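PDB 4TXD: Csc2, which probably binds CRISPR RNA as the Cas7-family, RRM-domain subunit of the type I-D interference system, and carries a bound zinc ion. Local coordinates for residues N183-I193 / M358-K366; V256-T264 / N328-H337. All blocks are in the same frame, centred on the assembly; numbering follows the deposited sequence.

Interaction 1: N183-I193 / M358-K366; sequences NEKFGGLSIGI and MVKWVEELK
Both methyls of Val362 touch the 183-193 segment: CG2 meets Ile191 CD1 tip to tip at 3.6 Å, while CG1 reaches Leu189 CD1 at 3.8 Å. One turn earlier, Met358 lies at about a right angle to Ile193, its SD 3.5 Å from Ile193 CD1; a bend at its last torsion (chi3 77°) brings CE to the edge of the Phe186 ring. That ring is sandwiched between Asn183 CB, over the centre of one face, and Ile191 CG1 over the other. Asn183 OD1 accepts a hydrogen bond from the backbone N of Lys185 at 2.8 Å, in the carbonyl plane, closing an Asx turn, and its ND2 bonds to Leu135 O. An alanine here would keep the CB on the ring face, but without the amide the turn at Lys185 is likely to be less firmly held and Leu135 O left without this donor. A type II beta turn carries the chain from Phe186 to Leu189, and a water joins Lys185 O to Lys366 NZ. The contact seats the last turns of helix 343-365 against strand 191-193 and its preceding loop; Leu178 of antiparallel strand 176-178 joins Phe186, Ile193 and Met358, and Phe137 covers Met358 and Val359.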
loop_
_atom_site.group_PDB
_atom_site.type_symbol
_atom_site.label_atom_id
_atom_site.label_comp_id
_atom_site.label_asym_id
_atom_site.label_seq_id
_atom_site.Cartn_x
_atom_site.Cartn_y
_atom_site.Cartn_z
ATOM N N ASN A 183 9.832 5.748 -21.278
ATOM C CA ASN A 183 11.272 5.690 -21.355
ATOM C C ASN A 183 11.676 5.447 -22.808
ATOM O O ASN A 183 11.177 4.522 -23.454
ATOM C CB ASN A 183 11.816 4.595 -20.423
ATOM C CG ASN A 183 13.321 4.639 -20.287
ATOM O OD1 ASN A 183 14.041 4.561 -21.280
ATOM N ND2 ASN A 183 13.811 4.782 -19.050
ATOM N N GLU A 184 12.572 6.289 -23.317
ATOM C CA GLU A 184 12.970 6.247 -24.723
ATOM C C GLU A 184 13.741 4.975 -25.067
ATOM O O GLU A 184 13.867 4.629 -26.242
ATOM C CB GLU A 184 13.816 7.483 -25.079
ATOM C CG GLU A 184 15.146 7.535 -24.339
ATOM C CD GLU A 184 15.955 8.783 -24.651
ATOM O OE1 GLU A 184 15.418 9.703 -25.302
ATOM O OE2 GLU A 184 17.133 8.837 -24.241
ATOM N N LYS A 185 14.256 4.284 -24.050
ATOM C CA LYS A 185 14.939 3.010 -24.262
ATOM C C LYS A 185 13.978 1.822 -24.425
ATOM O O LYS A 185 14.426 0.696 -24.672
ATOM C CB LYS A 185 15.898 2.720 -23.111
ATOM C CG LYS A 185 16.976 3.790 -22.876
ATOM C CD LYS A 185 17.737 3.483 -21.592
ATOM C CE LYS A 185 18.781 4.540 -21.269
ATOM N NZ LYS A 185 19.914 4.519 -22.233
ATOM N N PHE A 186 12.671 2.060 -24.300
ATOM C CA PHE A 186 11.700 0.956 -24.319
ATOM C C PHE A 186 10.990 0.807 -25.665
ATOM O O PHE A 186 9.874 0.299 -25.730
ATOM C CB PHE A 186 10.650 1.125 -23.205
ATOM C CG PHE A 186 11.210 0.991 -21.801
ATOM C CD1 PHE A 186 12.531 0.646 -21.587
ATOM C CD2 PHE A 186 10.401 1.221 -20.699
ATOM C CE1 PHE A 186 13.040 0.524 -20.308
ATOM C CE2 PHE A 186 10.901 1.113 -19.418
ATOM C CZ PHE A 186 12.224 0.763 -19.218
ATOM N N GLY A 187 11.621 1.263 -26.741
ATOM C CA GLY A 187 11.040 1.083 -28.067
ATOM C C GLY A 187 10.813 -0.392 -28.366
ATOM O O GLY A 187 11.716 -1.210 -28.190
ATOM N N GLY A 188 9.599 -0.732 -28.785
ATOM C CA GLY A 188 9.247 -2.114 -29.060
ATOM C C GLY A 188 9.146 -2.994 -27.821
ATOM O O GLY A 188 9.148 -4.215 -27.933
ATOM N N LEU A 189 9.051 -2.381 -26.642
ATOM C CA LEU A 189 9.058 -3.143 -25.393
ATOM C C LEU A 189 7.932 -2.744 -24.442
ATOM O O LEU A 189 7.561 -1.575 -24.372
ATOM C CB LEU A 189 10.382 -2.960 -24.671
ATOM C CG LEU A 189 11.643 -3.554 -25.309
ATOM C CD1 LEU A 189 12.871 -3.221 -24.451
ATOM C CD2 LEU A 189 11.483 -5.073 -25.503
ATOM N N SER A 190 7.410 -3.722 -23.708
ATOM C CA SER A 190 6.489 -3.451 -22.605
ATOM C C SER A 190 7.112 -3.944 -21.324
ATOM O O SER A 190 7.363 -5.140 -21.163
ATOM C CB SER A 190 5.127 -4.115 -22.830
ATOM O OG SER A 190 4.511 -3.571 -23.970
ATOM N N ILE A 191 7.378 -3.013 -20.420
ATOM C CA ILE A 191 8.109 -3.327 -19.209
ATOM C C ILE A 191 7.155 -3.220 -18.023
ATOM O O ILE A 191 6.563 -2.165 -17.792
ATOM C CB ILE A 191 9.317 -2.383 -19.018
ATOM C CG1 ILE A 191 10.228 -2.419 -20.251
ATOM C CG2 ILE A 191 10.071 -2.737 -17.760
ATOM C CD1 ILE A 191 10.741 -3.815 -20.612
ATOM N N GLY A 192 7.004 -4.310 -17.283
ATOM C CA GLY A 192 6.078 -4.326 -16.161
ATOM C C GLY A 192 6.796 -4.324 -14.829
ATOM O O GLY A 192 7.717 -5.100 -14.605
ATOM N N ILE A 193 6.383 -3.423 -13.945
ATOM C CA ILE A 193 6.808 -3.472 -12.555
ATOM C C ILE A 193 5.643 -3.999 -11.727
ATOM O O ILE A 193 4.586 -3.381 -11.708
ATOM C CB ILE A 193 7.208 -2.089 -12.008
ATOM C CG1 ILE A 193 8.221 -1.397 -12.929
ATOM C CG2 ILE A 193 7.744 -2.220 -10.588
ATOM C CD1 ILE A 193 8.600 -0.008 -12.460
ATOM N N MET A 358 16.465 -1.425 -12.927
ATOM C CA MET A 358 15.450 -1.911 -13.820
ATOM C C MET A 358 15.862 -1.690 -15.262
ATOM O O MET A 358 15.801 -2.555 -16.056
ATOM C CB MET A 358 14.126 -1.229 -13.569
ATOM C CG MET A 358 13.086 -1.458 -14.642
ATOM S SD MET A 358 11.550 -0.614 -14.321
ATOM C CE MET A 358 11.952 1.026 -14.765
ATOM N N VAL A 359 16.251 -0.478 -15.558
ATOM C CA VAL A 359 16.715 -0.124 -16.884
ATOM C C VAL A 359 17.906 -0.985 -17.322
ATOM O O VAL A 359 17.932 -1.486 -18.395
ATOM C CB VAL A 359 17.032 1.372 -16.960
ATOM C CG1 VAL A 359 17.740 1.714 -18.237
ATOM C CG2 VAL A 359 15.774 2.182 -16.813
ATOM N N LYS A 360 18.866 -1.160 -16.444
ATOM C CA LYS A 360 19.980 -2.040 -16.720
ATOM C C LYS A 360 19.532 -3.471 -17.008
ATOM O O LYS A 360 20.019 -4.091 -17.901
ATOM C CB LYS A 360 20.977 -2.033 -15.591
ATOM C CG LYS A 360 22.226 -2.825 -15.876
ATOM C CD LYS A 360 23.083 -2.971 -14.636
ATOM C CE LYS A 360 24.186 -3.999 -14.778
ATOM N NZ LYS A 360 25.498 -3.364 -14.521
ATOM N N TRP A 361 18.589 -3.963 -16.229
ATOM C CA TRP A 361 18.056 -5.309 -16.441
ATOM C C TRP A 361 17.415 -5.454 -17.823
ATOM O O TRP A 361 17.619 -6.471 -18.509
ATOM C CB TRP A 361 17.034 -5.658 -15.353
ATOM C CG TRP A 361 16.379 -7.018 -15.531
ATOM C CD1 TRP A 361 16.865 -8.226 -15.118
ATOM C CD2 TRP A 361 15.108 -7.283 -16.144
ATOM N NE1 TRP A 361 15.980 -9.239 -15.456
ATOM C CE2 TRP A 361 14.892 -8.679 -16.082
ATOM C CE3 TRP A 361 14.137 -6.472 -16.756
ATOM C CZ2 TRP A 361 13.741 -9.288 -16.606
ATOM C CZ3 TRP A 361 12.986 -7.077 -17.268
ATOM C CH2 TRP A 361 12.798 -8.472 -17.183
ATOM N N VAL A 362 16.632 -4.450 -18.215
ATOM C CA VAL A 362 15.964 -4.449 -19.508
ATOM C C VAL A 362 17.009 -4.528 -20.623
ATOM O O VAL A 362 16.882 -5.331 -21.557
ATOM C CB VAL A 362 15.072 -3.180 -19.696
ATOM C CG1 VAL A 362 14.703 -2.971 -21.171
ATOM C CG2 VAL A 362 13.815 -3.270 -18.837
ATOM N N GLU A 363 18.050 -3.703 -20.515
ATOM C CA GLU A 363 19.113 -3.698 -21.518
ATOM C C GLU A 363 19.877 -5.022 -21.546
ATOM O O GLU A 363 20.240 -5.512 -22.613
ATOM C CB GLU A 363 20.076 -2.532 -21.270
ATOM C CG GLU A 363 19.494 -1.180 -21.659
ATOM C CD GLU A 363 20.316 -0.002 -21.155
ATOM O OE1 GLU A 363 21.167 -0.195 -20.259
ATOM O OE2 GLU A 363 20.099 1.122 -21.650
ATOM N N GLU A 364 20.119 -5.609 -20.379
ATOM C CA GLU A 364 20.893 -6.845 -20.345
ATOM C C GLU A 364 20.114 -8.112 -20.727
ATOM O O GLU A 364 20.726 -9.123 -21.075
ATOM C CB GLU A 364 21.520 -7.030 -18.965
ATOM C CG GLU A 364 22.572 -5.981 -18.668
ATOM C CD GLU A 364 23.318 -6.257 -17.386
ATOM O OE1 GLU A 364 22.766 -6.966 -16.518
ATOM O OE2 GLU A 364 24.463 -5.774 -17.256
ATOM N N LEU A 365 18.787 -8.066 -20.668
ATOM C CA LEU A 365 17.984 -9.254 -20.952
ATOM C C LEU A 365 17.219 -9.187 -22.275
ATOM O O LEU A 365 16.558 -10.165 -22.659
ATOM C CB LEU A 365 16.989 -9.521 -19.807
ATOM C CG LEU A 365 17.452 -10.355 -18.596
ATOM C CD1 LEU A 365 17.778 -11.790 -19.014
ATOM C CD2 LEU A 365 18.658 -9.721 -17.903
ATOM N N LYS A 366 17.303 -8.078 -23.005
ATOM C CA LYS A 366 16.442 -7.986 -24.191
ATOM C C LYS A 366 16.997 -8.792 -25.379
ATOM O O LYS A 366 16.279 -9.030 -26.353
ATOM C CB LYS A 366 16.213 -6.533 -24.597
ATOM C CG LYS A 366 17.437 -5.783 -25.053
ATOM C CD LYS A 366 17.047 -4.388 -25.533
ATOM C CE LYS A 366 18.266 -3.585 -25.972
ATOM N NZ LYS A 366 17.932 -2.145 -26.131
HETATM O O HOH W 1 16.881 -0.847 -24.130
#

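Interaction 2: V256-T264 / N328-H337; sequences VATLYSLAT and NSKLLAAVDH
Tyr260 and Val335 form a CH-pi contact: Val335 CG1 stands 3.6 Å from the centroid of the phenol ring and only 5° off its normal. Thr264 CG2 covers the opposite face nearer the rim. With CG anti to the backbone N (chi1 -177°), Tyr260 reaches across Val335 to His337, and Leu332 O and His337 ND1 both lie near the ring plane at its edge. Its OH is hydrogen-bonded to His337 ND1 at 3.1 Å. The two rings meet obliquely. His337 CG sits between the backbone N and the carbonyl carbon, an orientation that presents ND1 to the tyrosine while NE2 bonds to Glu111 of helix 94-115. The backbones form a helix-helix packing in which the short axes of 256-263 and 328-334 cross at -111°, 9.9 Å apart at closest, placing the C-terminal part of helix 252-263 against the helix that follows edge strand 324-325 of the main antiparallel sheet. Near the crossing the small Ala263 CB meets Leu331 CD2 at 3.7 Å, and Leu332 CD2 slides past Thr264 CG2 at 3.6 Å. Thr264 OG1 turns back to Tyr260 O, 2.7 Å away. Asn328 OD1 accepts from Ile282 N of strand 277-288, while a water that accepts from its ND2 at 2.8 Å also reaches Ala263 O. Beyond Tyr260, Val256 CG1 touches Val335 CG2 at 3.7 Å, and Leu343 of helix 343-365 packs on both valines.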
loop_
_atom_site.group_PDB
_atom_site.type_symbol
_atom_site.label_atom_id
_atom_site.label_comp_id
_atom_site.label_asym_id
_atom_site.label_seq_id
_atom_site.Cartn_x
_atom_site.Cartn_y
_atom_site.Cartn_z
ATOM N N VAL A 256 9.690 1.617 5.516
ATOM C CA VAL A 256 9.187 2.586 6.479
ATOM C C VAL A 256 8.185 3.525 5.838
ATOM O O VAL A 256 7.143 3.818 6.434
ATOM C CB VAL A 256 10.329 3.397 7.122
ATOM C CG1 VAL A 256 9.748 4.500 8.022
ATOM C CG2 VAL A 256 11.236 2.459 7.913
ATOM N N ALA A 257 8.473 3.985 4.620
ATOM C CA ALA A 257 7.531 4.859 3.920
ATOM C C ALA A 257 6.216 4.133 3.605
ATOM O O ALA A 257 5.150 4.751 3.579
ATOM C CB ALA A 257 8.151 5.405 2.631
ATOM N N THR A 258 6.296 2.828 3.356
ATOM C CA THR A 258 5.082 2.070 3.066
ATOM C C THR A 258 4.235 1.974 4.340
ATOM O O THR A 258 3.039 2.263 4.315
ATOM C CB THR A 258 5.422 0.679 2.496
ATOM O OG1 THR A 258 6.046 0.862 1.222
ATOM C CG2 THR A 258 4.166 -0.179 2.306
ATOM N N LEU A 259 4.870 1.606 5.454
ATOM C CA LEU A 259 4.178 1.574 6.749
ATOM C C LEU A 259 3.538 2.923 7.053
ATOM O O LEU A 259 2.396 3.005 7.489
ATOM C CB LEU A 259 5.141 1.183 7.876
ATOM C CG LEU A 259 5.721 -0.231 7.809
ATOM C CD1 LEU A 259 6.666 -0.477 8.978
ATOM C CD2 LEU A 259 4.620 -1.264 7.800
ATOM N N TYR A 260 4.277 3.988 6.786
ATOM C CA TYR A 260 3.821 5.346 7.070
ATOM C C TYR A 260 2.683 5.796 6.158
ATOM O O TYR A 260 1.787 6.528 6.582
ATOM C CB TYR A 260 5.010 6.309 6.952
ATOM C CG TYR A 260 4.737 7.754 7.288
ATOM C CD1 TYR A 260 4.670 8.184 8.615
ATOM C CD2 TYR A 260 4.592 8.703 6.282
ATOM C CE1 TYR A 260 4.444 9.516 8.919
ATOM C CE2 TYR A 260 4.376 10.038 6.580
ATOM C CZ TYR A 260 4.303 10.436 7.900
ATOM O OH TYR A 260 4.085 11.760 8.188
ATOM N N SER A 261 2.708 5.368 4.899
ATOM C CA SER A 261 1.620 5.713 3.993
ATOM C C SER A 261 0.319 5.072 4.479
ATOM O O SER A 261 -0.746 5.686 4.428
ATOM C CB SER A 261 1.934 5.260 2.562
ATOM O OG SER A 261 3.015 6.015 2.009
ATOM N N LEU A 262 0.423 3.831 4.934
ATOM C CA LEU A 262 -0.711 3.104 5.502
ATOM C C LEU A 262 -1.250 3.819 6.743
ATOM O O LEU A 262 -2.444 4.080 6.864
ATOM C CB LEU A 262 -0.275 1.692 5.867
ATOM C CG LEU A 262 -1.111 0.454 5.574
ATOM C CD1 LEU A 262 -1.959 0.612 4.338
ATOM C CD2 LEU A 262 -0.156 -0.717 5.422
ATOM N N ALA A 263 -0.340 4.137 7.656
ATOM C CA ALA A 263 -0.675 4.736 8.944
ATOM C C ALA A 263 -1.292 6.120 8.805
ATOM O O ALA A 263 -1.990 6.586 9.709
ATOM C CB ALA A 263 0.578 4.805 9.822
ATOM N N THR A 264 -1.048 6.779 7.675
ATOM C CA THR A 264 -1.557 8.133 7.491
ATOM C C THR A 264 -2.783 8.222 6.608
ATOM O O THR A 264 -3.260 9.319 6.318
ATOM C CB THR A 264 -0.474 9.076 6.911
ATOM O OG1 THR A 264 0.152 8.465 5.776
ATOM C CG2 THR A 264 0.585 9.378 7.976
ATOM N N ASN A 328 2.080 2.492 16.688
ATOM C CA ASN A 328 1.599 3.316 15.590
ATOM C C ASN A 328 1.860 4.793 15.827
ATOM O O ASN A 328 2.162 5.528 14.895
ATOM C CB ASN A 328 0.105 3.079 15.357
ATOM C CG ASN A 328 -0.369 3.619 14.025
ATOM O OD1 ASN A 328 -0.230 2.958 12.993
ATOM N ND2 ASN A 328 -0.926 4.829 14.034
ATOM N N SER A 329 1.764 5.229 17.076
ATOM C CA SER A 329 2.011 6.625 17.418
ATOM C C SER A 329 3.477 6.999 17.218
ATOM O O SER A 329 3.795 8.103 16.778
ATOM C CB SER A 329 1.603 6.894 18.867
ATOM O OG SER A 329 2.379 6.102 19.753
ATOM N N LYS A 330 4.368 6.075 17.566
ATOM C CA LYS A 330 5.799 6.321 17.400
ATOM C C LYS A 330 6.149 6.378 15.915
ATOM O O LYS A 330 6.966 7.202 15.493
ATOM C CB LYS A 330 6.634 5.250 18.097
ATOM C CG LYS A 330 6.703 5.381 19.608
ATOM C CD LYS A 330 7.616 4.313 20.199
ATOM C CE LYS A 330 7.474 4.237 21.714
ATOM N NZ LYS A 330 8.460 3.303 22.332
ATOM N N LEU A 331 5.517 5.506 15.127
ATOM C CA LEU A 331 5.716 5.494 13.677
ATOM C C LEU A 331 5.405 6.853 13.067
ATOM O O LEU A 331 6.199 7.403 12.302
ATOM C CB LEU A 331 4.845 4.410 13.020
ATOM C CG LEU A 331 4.824 4.397 11.485
ATOM C CD1 LEU A 331 6.231 4.147 10.932
ATOM C CD2 LEU A 331 3.821 3.359 10.946
ATOM N N LEU A 332 4.248 7.402 13.421
ATOM C CA LEU A 332 3.807 8.687 12.884
ATOM C C LEU A 332 4.749 9.844 13.248
ATOM O O LEU A 332 4.906 10.799 12.479
ATOM C CB LEU A 332 2.394 9.013 13.382
ATOM C CG LEU A 332 1.244 8.125 12.871
ATOM C CD1 LEU A 332 -0.063 8.406 13.609
ATOM C CD2 LEU A 332 1.046 8.314 11.376
ATOM N N ALA A 333 5.366 9.757 14.420
ATOM C CA ALA A 333 6.210 10.841 14.907
ATOM C C ALA A 333 7.645 10.723 14.393
ATOM O O ALA A 333 8.324 11.730 14.195
ATOM C CB ALA A 333 6.192 10.876 16.434
ATOM N N ALA A 334 8.097 9.492 14.171
ATOM C CA ALA A 334 9.491 9.238 13.803
ATOM C C ALA A 334 9.771 9.539 12.333
ATOM O O ALA A 334 10.916 9.499 11.882
ATOM C CB ALA A 334 9.864 7.796 14.117
ATOM N N VAL A 335 8.715 9.829 11.588
ATOM C CA VAL A 335 8.835 10.111 10.169
ATOM C C VAL A 335 8.264 11.473 9.877
ATOM O O VAL A 335 7.105 11.757 10.194
ATOM C CB VAL A 335 8.091 9.064 9.301
ATOM C CG1 VAL A 335 8.098 9.490 7.842
ATOM C CG2 VAL A 335 8.703 7.692 9.482
ATOM N N ASP A 336 9.078 12.327 9.273
ATOM C CA ASP A 336 8.619 13.645 8.879
ATOM C C ASP A 336 8.779 13.770 7.378
ATOM O O ASP A 336 9.881 14.031 6.880
ATOM C CB ASP A 336 9.405 14.733 9.624
ATOM C CG ASP A 336 9.030 16.139 9.202
ATOM O OD1 ASP A 336 8.031 16.334 8.471
ATOM O OD2 ASP A 336 9.744 17.072 9.635
ATOM N N HIS A 337 7.678 13.583 6.656
ATOM C CA HIS A 337 7.726 13.574 5.197
ATOM C C HIS A 337 7.844 14.988 4.656
ATOM O O HIS A 337 7.966 15.187 3.454
ATOM C CB HIS A 337 6.492 12.873 4.607
ATOM C CG HIS A 337 5.238 13.690 4.673
ATOM N ND1 HIS A 337 4.426 13.719 5.788
ATOM C CD2 HIS A 337 4.661 14.514 3.765
ATOM C CE1 HIS A 337 3.401 14.519 5.561
ATOM N NE2 HIS A 337 3.516 15.012 4.339
HETATM O O HOH W 2 -2.515 6.197 12.218
#

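In the fold
Interaction 2 is nested in sequence inside the loop closed by interaction 1, and helices 328-334 and 343-365 follow each other in the chain. Helix 343-365 connects them physically: its start, at Leu343, packs beside interaction 2, whereas its last turns form one side of interaction 1. The centres are 33 Å apart and the nearest atoms about 12 Å, so the contacts do not touch. They also differ in position, with interaction 2 about 13 Å and interaction 1 about 25 Å from the chain centre. Only interaction 1 approaches the zinc site of Cys146, Asp165, Cys168 and Cys171: the Ile193 side chain is about 6 Å from that of Cys171 and about 9 Å from the metal.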